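Local coordinates for secreted effector protein sseI (Salmonella enterica subsp. enterica serovar Typhimurium, PDB 4G2B) that is a secreted effector of Salmonella with a papain-like fold, probably acting inside host cells as a cysteine-dependent enzyme of the dermonecrotoxin family, at residues 130-135 with 165-170. Numbering follows the deposited sequence.
Sequences RKLIYY and FVTSPR
T167 OG1 bonds to K131 O, just before strand 132-138, and to I133 N, at the strand's start. The threonine CB, 3.5 Å from K131 O, carries two branches that part company. With chi1 at 71°, OG1 sits between the threonine's own backbone N and carbonyl carbon and faces the strand. There it donates to a lone pair of K131 O, in the carbonyl plane, at 2.6 Å, and accepts from I133 N at 2.9 Å through a bent bond. The other branch, CG2, turns to the end of the I133 side chain, 4.2 Å from its CD1. Threonine suits the place because one short side chain supplies a donor, an acceptor and a methyl group.

I133 O is gripped twice: T167 N approaches almost straight, on a lone pair, while V166 N is tilted 33° from the carbonyl plane. In the antiparallel sheet of this papain-like domain, strand 132-138 lies between strand 61-69 and the short strand 164-165, where Y134 and F165 form a non-hydrogen-bonded pair. Past F165 the chain runs on to helix 170-175, with P169 at its N-cap.

Apolar contacts flank these bonds. Y134 CB lies over one face of the F165 ring, 4.1 Å from the centroid, a CH-pi contact; the two rings are oblique, planes at 49°. L132 CD1 meets the F165 ring edge and touches P169 CD, part of a compact ring that fits against the backbone. Beta-branched V166 reaches two residues: CB packs on I133 CG2, and CG2 meets the Y135 ring edge, 3.6 Å from CD2.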
ATOM      1  N   ARG A 130      -1.798  -3.417 -13.571  1.00 46.99           N
ATOM      2  CA  ARG A 130      -3.032  -3.710 -14.233  1.00 47.75           C
ATOM      3  C   ARG A 130      -3.642  -5.096 -13.992  1.00 46.06           C
ATOM      4  O   ARG A 130      -4.564  -5.470 -14.720  1.00 47.96           O
ATOM      5  CB  ARG A 130      -2.903  -3.454 -15.750  1.00 48.96           C
ATOM      6  CG  ARG A 130      -1.637  -4.028 -16.441  1.00 55.03           C
ATOM      7  CD  ARG A 130      -1.364  -3.458 -17.891  1.00 60.78           C
ATOM      8  NE  ARG A 130      -1.804  -2.057 -18.065  1.00 66.20           N
ATOM      9  CZ  ARG A 130      -1.184  -0.977 -17.564  1.00 70.06           C
ATOM     10  NH1 ARG A 130      -0.051  -1.106 -16.860  1.00 71.89           N
ATOM     11  NH2 ARG A 130      -1.692   0.244 -17.788  1.00 71.67           N
ATOM     12  N   LYS A 131      -3.172  -5.860 -13.013  1.00 42.85           N
ATOM     13  CA  LYS A 131      -3.899  -7.098 -12.704  1.00 41.01           C
ATOM     14  C   LYS A 131      -5.038  -6.760 -11.706  1.00 38.45           C
ATOM     15  O   LYS A 131      -4.896  -5.877 -10.864  1.00 35.89           O
ATOM     16  CB  LYS A 131      -2.985  -8.189 -12.181  1.00 40.96           C
ATOM     17  CG  LYS A 131      -2.085  -8.827 -13.269  1.00 44.26           C
ATOM     18  CD  LYS A 131      -0.841  -9.388 -12.663  1.00 47.14           C
ATOM     19  CE  LYS A 131       0.184  -9.933 -13.674  1.00 48.62           C
ATOM     20  NZ  LYS A 131       0.324 -11.377 -13.562  1.00 49.14           N
ATOM     21  N   LEU A 132      -6.167  -7.437 -11.904  1.00 34.97           N
ATOM     22  CA  LEU A 132      -7.280  -7.466 -10.993  1.00 33.35           C
ATOM     23  C   LEU A 132      -7.026  -8.506  -9.907  1.00 31.75           C
ATOM     24  O   LEU A 132      -6.772  -9.677 -10.202  1.00 31.92           O
ATOM     25  CB  LEU A 132      -8.519  -7.855 -11.746  1.00 33.20           C
ATOM     26  CG  LEU A 132      -9.768  -8.091 -10.907  1.00 31.88           C
ATOM     27  CD1 LEU A 132     -10.195  -6.846 -10.019  1.00 31.52           C
ATOM     28  CD2 LEU A 132     -10.912  -8.499 -11.846  1.00 30.58           C
ATOM     29  N   ILE A 133      -7.060  -8.066  -8.651  1.00 30.68           N
ATOM     30  CA  ILE A 133      -6.736  -8.914  -7.506  1.00 30.46           C
ATOM     31  C   ILE A 133      -7.834  -8.773  -6.477  1.00 30.35           C
ATOM     32  O   ILE A 133      -8.239  -7.667  -6.063  1.00 29.50           O
ATOM     33  CB  ILE A 133      -5.407  -8.586  -6.850  1.00 30.47           C
ATOM     34  CG1 ILE A 133      -4.308  -8.651  -7.918  1.00 30.79           C
ATOM     35  CG2 ILE A 133      -5.123  -9.529  -5.710  1.00 25.19           C
ATOM     36  CD1 ILE A 133      -2.946  -8.145  -7.463  1.00 30.13           C
ATOM     37  N   TYR A 134      -8.343  -9.914  -6.076  1.00 29.06           N
ATOM     38  CA  TYR A 134      -9.407  -9.908  -5.120  1.00 28.75           C
ATOM     39  C   TYR A 134      -9.363 -11.199  -4.368  1.00 28.46           C
ATOM     40  O   TYR A 134      -8.741 -12.194  -4.818  1.00 27.99           O
ATOM     41  CB  TYR A 134     -10.760  -9.580  -5.797  1.00 29.11           C
ATOM     42  CG  TYR A 134     -11.310 -10.579  -6.751  1.00 29.11           C
ATOM     43  CD1 TYR A 134     -11.797 -11.829  -6.293  1.00 31.02           C
ATOM     44  CD2 TYR A 134     -11.403 -10.291  -8.104  1.00 32.70           C
ATOM     45  CE1 TYR A 134     -12.325 -12.769  -7.207  1.00 32.46           C
ATOM     46  CE2 TYR A 134     -11.910 -11.214  -9.011  1.00 32.12           C
ATOM     47  CZ  TYR A 134     -12.366 -12.449  -8.568  1.00 35.37           C
ATOM     48  OH  TYR A 134     -12.898 -13.315  -9.517  1.00 35.77           O
ATOM     49  N   TYR A 135      -9.940 -11.159  -3.181  1.00 30.04           N
ATOM     50  CA  TYR A 135      -9.879 -12.279  -2.277  1.00 29.46           C
ATOM     51  C   TYR A 135     -11.131 -12.403  -1.442  1.00 30.02           C
ATOM     52  O   TYR A 135     -11.959 -11.508  -1.420  1.00 30.30           O
ATOM     53  CB  TYR A 135      -8.681 -12.167  -1.339  1.00 30.19           C
ATOM     54  CG  TYR A 135      -8.723 -11.008  -0.353  1.00 29.15           C
ATOM     55  CD1 TYR A 135      -9.459 -11.084   0.828  1.00 29.42           C
ATOM     56  CD2 TYR A 135      -8.058  -9.814  -0.615  1.00 29.31           C
ATOM     57  CE1 TYR A 135      -9.498 -10.050   1.692  1.00 27.28           C
ATOM     58  CE2 TYR A 135      -8.102  -8.786   0.294  1.00 28.29           C
ATOM     59  CZ  TYR A 135      -8.786  -8.898   1.426  1.00 29.71           C
ATOM     60  OH  TYR A 135      -8.794  -7.826   2.325  1.00 28.99           O
ATOM     61  N   PHE A 165     -11.555  -6.308  -2.942  1.00 29.89           N
ATOM     62  CA  PHE A 165     -10.678  -5.911  -4.069  1.00 29.63           C
ATOM     63  C   PHE A 165      -9.387  -5.238  -3.634  1.00 30.62           C
ATOM     64  O   PHE A 165      -9.357  -4.137  -3.075  1.00 29.96           O
ATOM     65  CB  PHE A 165     -11.472  -5.052  -5.029  1.00 31.32           C
ATOM     66  CG  PHE A 165     -12.537  -5.776  -5.651  1.00 32.14           C
ATOM     67  CD1 PHE A 165     -12.383  -6.290  -6.920  1.00 36.46           C
ATOM     68  CD2 PHE A 165     -13.683  -6.074  -4.942  1.00 37.07           C
ATOM     69  CE1 PHE A 165     -13.413  -7.094  -7.524  1.00 31.70           C
ATOM     70  CE2 PHE A 165     -14.711  -6.815  -5.526  1.00 36.61           C
ATOM     71  CZ  PHE A 165     -14.564  -7.344  -6.816  1.00 34.67           C
ATOM     72  N   VAL A 166      -8.299  -5.935  -3.844  1.00 29.65           N
ATOM     73  CA  VAL A 166      -6.997  -5.355  -3.609  1.00 30.05           C
ATOM     74  C   VAL A 166      -6.713  -4.361  -4.715  1.00 31.11           C
ATOM     75  O   VAL A 166      -6.144  -3.319  -4.434  1.00 31.85           O
ATOM     76  CB  VAL A 166      -5.871  -6.431  -3.593  1.00 28.65           C
ATOM     77  CG1 VAL A 166      -4.420  -5.770  -3.563  1.00 29.14           C
ATOM     78  CG2 VAL A 166      -6.093  -7.313  -2.372  1.00 28.28           C
ATOM     79  N   THR A 167      -7.067  -4.714  -5.947  1.00 32.63           N
ATOM     80  CA  THR A 167      -6.998  -3.772  -7.080  1.00 34.50           C
ATOM     81  C   THR A 167      -8.321  -3.733  -7.765  1.00 37.74           C
ATOM     82  O   THR A 167      -9.177  -4.556  -7.495  1.00 39.12           O
ATOM     83  CB  THR A 167      -5.945  -4.114  -8.081  1.00 34.32           C
ATOM     84  OG1 THR A 167      -6.309  -5.297  -8.817  1.00 34.21           O
ATOM     85  CG2 THR A 167      -4.608  -4.305  -7.392  1.00 30.42           C
ATOM     86  N   SER A 168      -8.521  -2.710  -8.584  1.00 39.99           N
ATOM     87  CA  SER A 168      -9.671  -2.621  -9.416  1.00 41.42           C
ATOM     88  C   SER A 168      -9.282  -1.750 -10.556  1.00 42.96           C
ATOM     89  O   SER A 168      -9.615  -0.563 -10.575  1.00 43.46           O
ATOM     90  CB  SER A 168     -10.847  -2.015  -8.717  1.00 41.90           C
ATOM     91  OG  SER A 168     -11.974  -2.260  -9.527  1.00 44.57           O
ATOM     92  N   PRO A 169      -8.535  -2.321 -11.474  1.00 43.14           N
ATOM     93  CA  PRO A 169      -7.944  -1.552 -12.522  1.00 44.48           C
ATOM     94  C   PRO A 169      -8.969  -1.019 -13.491  1.00 45.83           C
ATOM     95  O   PRO A 169     -10.104  -1.517 -13.588  1.00 44.60           O
ATOM     96  CB  PRO A 169      -7.000  -2.527 -13.217  1.00 44.07           C
ATOM     97  CG  PRO A 169      -7.522  -3.942 -12.829  1.00 44.09           C
ATOM     98  CD  PRO A 169      -8.385  -3.774 -11.637  1.00 43.92           C
ATOM     99  N   ARG A 170      -8.535   0.032 -14.193  1.00 47.18           N
ATOM    100  CA  ARG A 170      -9.385   0.772 -15.128  1.00 48.42           C
ATOM    101  C   ARG A 170     -10.216  -0.157 -16.057  1.00 47.32           C
ATOM    102  O   ARG A 170     -11.482  -0.047 -16.125  1.00 48.09           O
ATOM    103  CB  ARG A 170      -8.516   1.741 -15.947  1.00 48.87           C
ATOM    104  CG  ARG A 170      -9.296   2.693 -16.725  1.00 53.18           C
ATOM    105  CD  ARG A 170      -8.358   3.610 -17.495  1.00 60.18           C
ATOM    106  NE  ARG A 170      -8.786   5.002 -17.354  1.00 64.91           N
ATOM    107  CZ  ARG A 170      -8.258   6.026 -18.029  1.00 69.62           C
ATOM    108  NH1 ARG A 170      -7.257   5.829 -18.907  1.00 72.05           N
ATOM    109  NH2 ARG A 170      -8.723   7.259 -17.817  1.00 68.99           N
TER